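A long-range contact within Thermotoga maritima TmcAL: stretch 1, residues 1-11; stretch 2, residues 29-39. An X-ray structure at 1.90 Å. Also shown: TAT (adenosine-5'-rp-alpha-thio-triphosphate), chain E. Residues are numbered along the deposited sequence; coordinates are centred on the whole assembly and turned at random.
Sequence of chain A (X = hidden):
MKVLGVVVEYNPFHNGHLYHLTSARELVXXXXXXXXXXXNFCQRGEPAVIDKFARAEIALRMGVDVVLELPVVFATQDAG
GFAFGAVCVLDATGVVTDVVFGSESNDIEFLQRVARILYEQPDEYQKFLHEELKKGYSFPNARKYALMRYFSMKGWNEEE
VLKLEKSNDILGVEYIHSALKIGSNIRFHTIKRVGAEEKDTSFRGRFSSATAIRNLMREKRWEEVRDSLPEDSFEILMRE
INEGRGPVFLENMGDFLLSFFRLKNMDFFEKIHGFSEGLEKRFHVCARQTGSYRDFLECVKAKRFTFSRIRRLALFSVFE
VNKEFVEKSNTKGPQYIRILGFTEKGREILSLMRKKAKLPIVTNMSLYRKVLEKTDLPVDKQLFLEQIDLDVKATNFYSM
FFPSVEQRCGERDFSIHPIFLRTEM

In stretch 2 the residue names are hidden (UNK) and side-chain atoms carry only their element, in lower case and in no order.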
# COMPACT_ATOMS: atom_id res chain seq x y z
N MET A 1 -23.59 34.87 25.45
CA MET A 1 -23.38 33.67 26.25
C MET A 1 -22.02 33.03 25.98
O MET A 1 -21.38 33.32 24.97
CB MET A 1 -24.46 32.64 25.95
CG MET A 1 -24.38 32.16 24.54
SD MET A 1 -24.85 30.42 24.41
CE MET A 1 -24.80 30.31 22.67
N LYS A 2 -21.60 32.15 26.88
CA LYS A 2 -20.28 31.53 26.77
C LYS A 2 -20.31 30.08 26.29
O LYS A 2 -21.12 29.27 26.76
CB LYS A 2 -19.56 31.61 28.12
CG LYS A 2 -19.15 33.02 28.54
CD LYS A 2 -18.26 32.97 29.78
CE LYS A 2 -17.82 34.35 30.22
NZ LYS A 2 -16.87 34.29 31.37
N VAL A 3 -19.40 29.76 25.37
CA VAL A 3 -19.23 28.40 24.88
C VAL A 3 -17.78 27.99 24.97
O VAL A 3 -16.89 28.61 24.37
CB VAL A 3 -19.71 28.24 23.42
CG1 VAL A 3 -19.42 26.82 22.92
CG2 VAL A 3 -21.21 28.56 23.31
N LEU A 4 -17.53 26.92 25.72
CA LEU A 4 -16.20 26.38 25.90
C LEU A 4 -15.81 25.46 24.75
O LEU A 4 -16.56 24.53 24.45
CB LEU A 4 -16.13 25.59 27.20
CG LEU A 4 -14.85 24.79 27.45
CD1 LEU A 4 -13.66 25.76 27.57
CD2 LEU A 4 -15.03 23.94 28.71
N GLY A 5 -14.70 25.75 24.07
CA GLY A 5 -14.10 24.78 23.15
C GLY A 5 -12.90 24.09 23.80
O GLY A 5 -12.13 24.74 24.54
N VAL A 6 -12.68 22.83 23.46
CA VAL A 6 -11.49 22.11 23.91
C VAL A 6 -10.95 21.29 22.73
O VAL A 6 -11.72 20.77 21.90
CB VAL A 6 -11.75 21.19 25.14
CG1 VAL A 6 -12.18 22.04 26.38
CG2 VAL A 6 -12.80 20.11 24.86
N VAL A 7 -9.63 21.21 22.66
CA VAL A 7 -8.91 20.47 21.62
C VAL A 7 -8.40 19.18 22.24
O VAL A 7 -7.69 19.24 23.23
CB VAL A 7 -7.73 21.27 21.06
CG1 VAL A 7 -6.98 20.46 19.98
CG2 VAL A 7 -8.21 22.63 20.52
N VAL A 8 -8.80 18.03 21.71
CA VAL A 8 -8.58 16.78 22.42
C VAL A 8 -8.28 15.62 21.48
O VAL A 8 -8.55 15.68 20.29
CB VAL A 8 -9.81 16.38 23.29
CG1 VAL A 8 -10.15 17.47 24.31
CG2 VAL A 8 -11.02 16.09 22.40
N GLU A 9 -7.73 14.56 22.04
CA GLU A 9 -7.45 13.32 21.32
C GLU A 9 -8.13 12.18 22.06
O GLU A 9 -8.72 11.30 21.43
CB GLU A 9 -5.95 13.11 21.15
CG GLU A 9 -5.38 14.17 20.21
CD GLU A 9 -4.12 13.72 19.50
OE1 GLU A 9 -3.15 13.38 20.20
OE2 GLU A 9 -4.13 13.65 18.25
N TYR A 10 -7.96 12.13 23.39
CA TYR A 10 -8.65 11.16 24.23
C TYR A 10 -8.29 9.73 23.80
O TYR A 10 -9.17 8.95 23.44
CB TYR A 10 -10.19 11.36 24.16
CG TYR A 10 -10.72 12.63 24.83
CD1 TYR A 10 -9.99 13.29 25.82
CD2 TYR A 10 -11.97 13.14 24.48
CE1 TYR A 10 -10.49 14.45 26.43
CE2 TYR A 10 -12.47 14.29 25.09
CZ TYR A 10 -11.74 14.94 26.06
OH TYR A 10 -12.26 16.07 26.67
N ASN A 11 -7.00 9.39 23.91
CA ASN A 11 -6.48 8.13 23.36
C ASN A 11 -5.78 7.27 24.40
O ASN A 11 -4.57 7.07 24.31
CB ASN A 11 -5.50 8.42 22.21
CG ASN A 11 -5.07 7.15 21.47
OD1 ASN A 11 -5.74 6.12 21.54
ND2 ASN A 11 -3.94 7.22 20.77
N UNK A 29 -17.40 28.40 33.24
CA UNK A 29 -18.86 28.34 33.42
C UNK A 29 -19.60 28.56 32.11
O UNK A 29 -20.44 29.45 31.98
c UNK A 29 -19.32 29.37 34.45
c UNK A 29 -18.70 29.11 35.82
c UNK A 29 -19.18 30.07 36.88
c UNK A 29 -18.52 29.73 38.20
n UNK A 29 -18.52 28.25 38.42
N UNK A 30 -19.29 27.72 31.11
CA UNK A 30 -19.93 27.89 29.80
C UNK A 30 -21.36 27.36 29.80
O UNK A 30 -21.75 26.54 30.64
c UNK A 30 -19.04 27.06 28.87
c UNK A 30 -18.59 25.89 29.76
c UNK A 30 -18.48 26.48 31.18
N UNK A 31 -22.15 27.86 28.85
CA UNK A 31 -23.50 27.34 28.62
C UNK A 31 -23.43 25.99 27.90
O UNK A 31 -24.26 25.12 28.12
o UNK A 31 -23.88 30.68 28.27
o UNK A 31 -25.31 29.65 29.54
c UNK A 31 -24.53 29.66 28.59
c UNK A 31 -24.33 28.36 27.83
N UNK A 32 -22.41 25.83 27.06
CA UNK A 32 -22.17 24.59 26.31
C UNK A 32 -20.68 24.33 26.18
O UNK A 32 -19.88 25.25 26.23
c UNK A 32 -25.23 23.97 24.98
c UNK A 32 -26.58 24.27 24.98
c UNK A 32 -26.97 25.59 24.90
o UNK A 32 -28.29 25.90 24.91
c UNK A 32 -22.79 24.65 24.90
c UNK A 32 -24.26 24.98 24.89
c UNK A 32 -26.04 26.62 24.81
c UNK A 32 -24.69 26.31 24.80
N UNK A 33 -20.33 23.07 25.96
CA UNK A 33 -18.95 22.66 25.73
C UNK A 33 -18.84 21.88 24.42
O UNK A 33 -19.58 20.92 24.20
c UNK A 33 -18.44 21.79 26.89
c UNK A 33 -17.02 21.31 26.64
o UNK A 33 -18.46 22.57 28.09
N UNK A 34 -17.93 22.31 23.56
CA UNK A 34 -17.71 21.70 22.27
C UNK A 34 -16.28 21.19 22.20
O UNK A 34 -15.35 21.91 22.54
c UNK A 34 -17.54 22.13 19.80
c UNK A 34 -19.43 23.15 21.14
c UNK A 34 -19.70 24.31 20.18
c UNK A 34 -17.95 22.71 21.14
N UNK A 35 -16.10 19.94 21.79
CA UNK A 35 -14.74 19.39 21.62
C UNK A 35 -14.43 19.18 20.15
O UNK A 35 -15.30 18.74 19.41
c UNK A 35 -14.59 18.08 22.38
N UNK A 36 -13.22 19.52 19.74
CA UNK A 36 -12.71 19.11 18.43
C UNK A 36 -11.66 18.05 18.72
O UNK A 36 -10.70 18.30 19.45
c UNK A 36 -11.79 19.83 16.15
c UNK A 36 -10.94 21.02 18.25
c UNK A 36 -12.15 20.30 17.57
N UNK A 37 -11.89 16.86 18.16
CA UNK A 37 -11.18 15.65 18.55
C UNK A 37 -10.54 14.99 17.33
O UNK A 37 -11.18 14.84 16.29
c UNK A 37 -13.10 11.44 18.84
s UNK A 37 -12.70 12.21 20.42
c UNK A 37 -11.48 13.42 19.84
c UNK A 37 -12.14 14.66 19.23
N UNK A 38 -9.28 14.58 17.46
CA UNK A 38 -8.66 13.74 16.46
C UNK A 38 -9.48 12.48 16.25
O UNK A 38 -10.04 11.93 17.19
c UNK A 38 -7.23 13.37 16.88
o UNK A 38 -6.40 14.52 16.87
N UNK A 39 -9.45 12.00 15.01
CA UNK A 39 -10.22 10.87 14.54
C UNK A 39 -9.57 9.57 14.95
O UNK A 39 -9.48 9.26 16.14
N1 TAT E . -3.96 17.19 34.03
C2 TAT E . -4.57 18.26 33.49
N3 TAT E . -4.93 18.33 32.19
C4 TAT E . -4.67 17.29 31.35
C5 TAT E . -4.02 16.09 31.87
C6 TAT E . -3.66 16.09 33.31
N6 TAT E . -3.05 15.03 33.88
N7 TAT E . -3.90 15.23 30.84
C8 TAT E . -4.44 15.82 29.74
N9 TAT E . -4.90 17.05 30.06
PA TAT E . -5.34 15.23 24.92
PB TAT E . -2.65 14.73 26.01
PG TAT E . -1.29 12.69 27.54
C1' TAT E . -5.53 18.01 29.12
O1A TAT E . -1.82 11.86 28.69
O1B TAT E . -1.63 14.51 24.93
S1G TAT E . -4.80 16.53 23.58
C2' TAT E . -4.58 18.32 27.97
O2' TAT E . -3.58 19.27 28.34
O2A TAT E . -6.44 14.25 24.57
O2B TAT E . -2.65 16.04 26.76
O2G TAT E . -0.87 11.85 26.35
C3' TAT E . -5.53 18.83 26.91
O3' TAT E . -5.81 20.23 27.10
O3A TAT E . -4.11 14.32 25.44
O3B TAT E . -2.60 13.50 27.06
O3G TAT E . -0.29 13.77 27.89
C4' TAT E . -6.80 18.02 27.18
O4' TAT E . -6.69 17.46 28.49
C5' TAT E . -6.98 16.88 26.18
O5' TAT E . -5.81 16.06 26.22

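Position 29 carries four carbons in a row ending in a nitrogen, an unbranched chain that leads away from stretch 1: Lys29. Its positive phi marks the exit from a helix. At position 30 three carbons close a ring onto the backbone nitrogen, and one ring carbon packs against the Leu4 side chain. This is Pro30, with CG 3.6 Å from Leu4 CB.

Position 31 has two carbons, the second bearing two oxygens, one of them near Lys2 N. An asparagine would have the same outline but a nitrogen in place of one oxygen; both atoms here are oxygens, so this is Asp31. Asp31 meets both backbone polar atoms of Lys2: Lys2 N donates to Asp31 OD1 at 3.0 Å, and Asp31 N donates to Lys2 O at 2.7 Å.

Position 32 shows one carbon and then a six-carbon ring bearing an oxygen, with the Met1 sulfur at the ring's edge, so Tyr32. Met1 SD lies 4.0 Å from Tyr32 CE2, and the backbone O of Tyr32 accepts from Leu4 N at 2.9 Å. Position 33 has one carbon carrying an oxygen and a carbon, the oxygen against the Leu4 side chain: the branched pattern of Thr33, its OG1 3.7 Å from Leu4 CD2.

Position 34 holds four carbons, forked at the first, with one arm two carbons long that reaches Val3: Ile34. The long arm brings CD1 to 3.7 Å from Val3 CG1. Position 35 has a single carbon touching Val6 and Val8, hence Ala35, whose CB meets Val6 CG2 at 3.7 Å and Val8 CG2 at 4.1 Å.

Position 36 is one carbon carrying two more, packed on Val7: Val36, with CG1 3.9 Å from Val7 CG2. Position 37 is an unbranched run of two carbons, sulfur and carbon, touching Val8 and Tyr10: Met37. Its CB touches Val8 CG2 at 3.7 Å, while SD reaches 4.2 Å from Tyr10 CD2. Position 38, one carbon then one oxygen that meets the Glu9 carboxylate, is Ser38; OG donates to Glu9 OE2 at 2.8 Å. Position 39 has no side-chain atoms, touches nothing of stretch 1, and is Gly39.

The rule is a parallel strand pair, its axes 21° apart, in which stretch 1 uses its even residues for the ladder. Leu4, Val6 and Val8 each accept and donate through the backbone, Ile34 N to Leu4 O at 2.8 Å and Val6 N to Ile34 O at 3.0 Å being typical. Side chains alternate: Leu4, Val6 and Val8 share a face with Thr33, Ala35 and Met37, while Val3 and Val7 lie with Ile34 and Val36 on the other. Beyond the ladder, the backbone N atoms of Glu9 and Tyr10 each bind TAT O2A at 2.9 Å.

Stretch 2, residues 29-39: KPDYTIAVMSG
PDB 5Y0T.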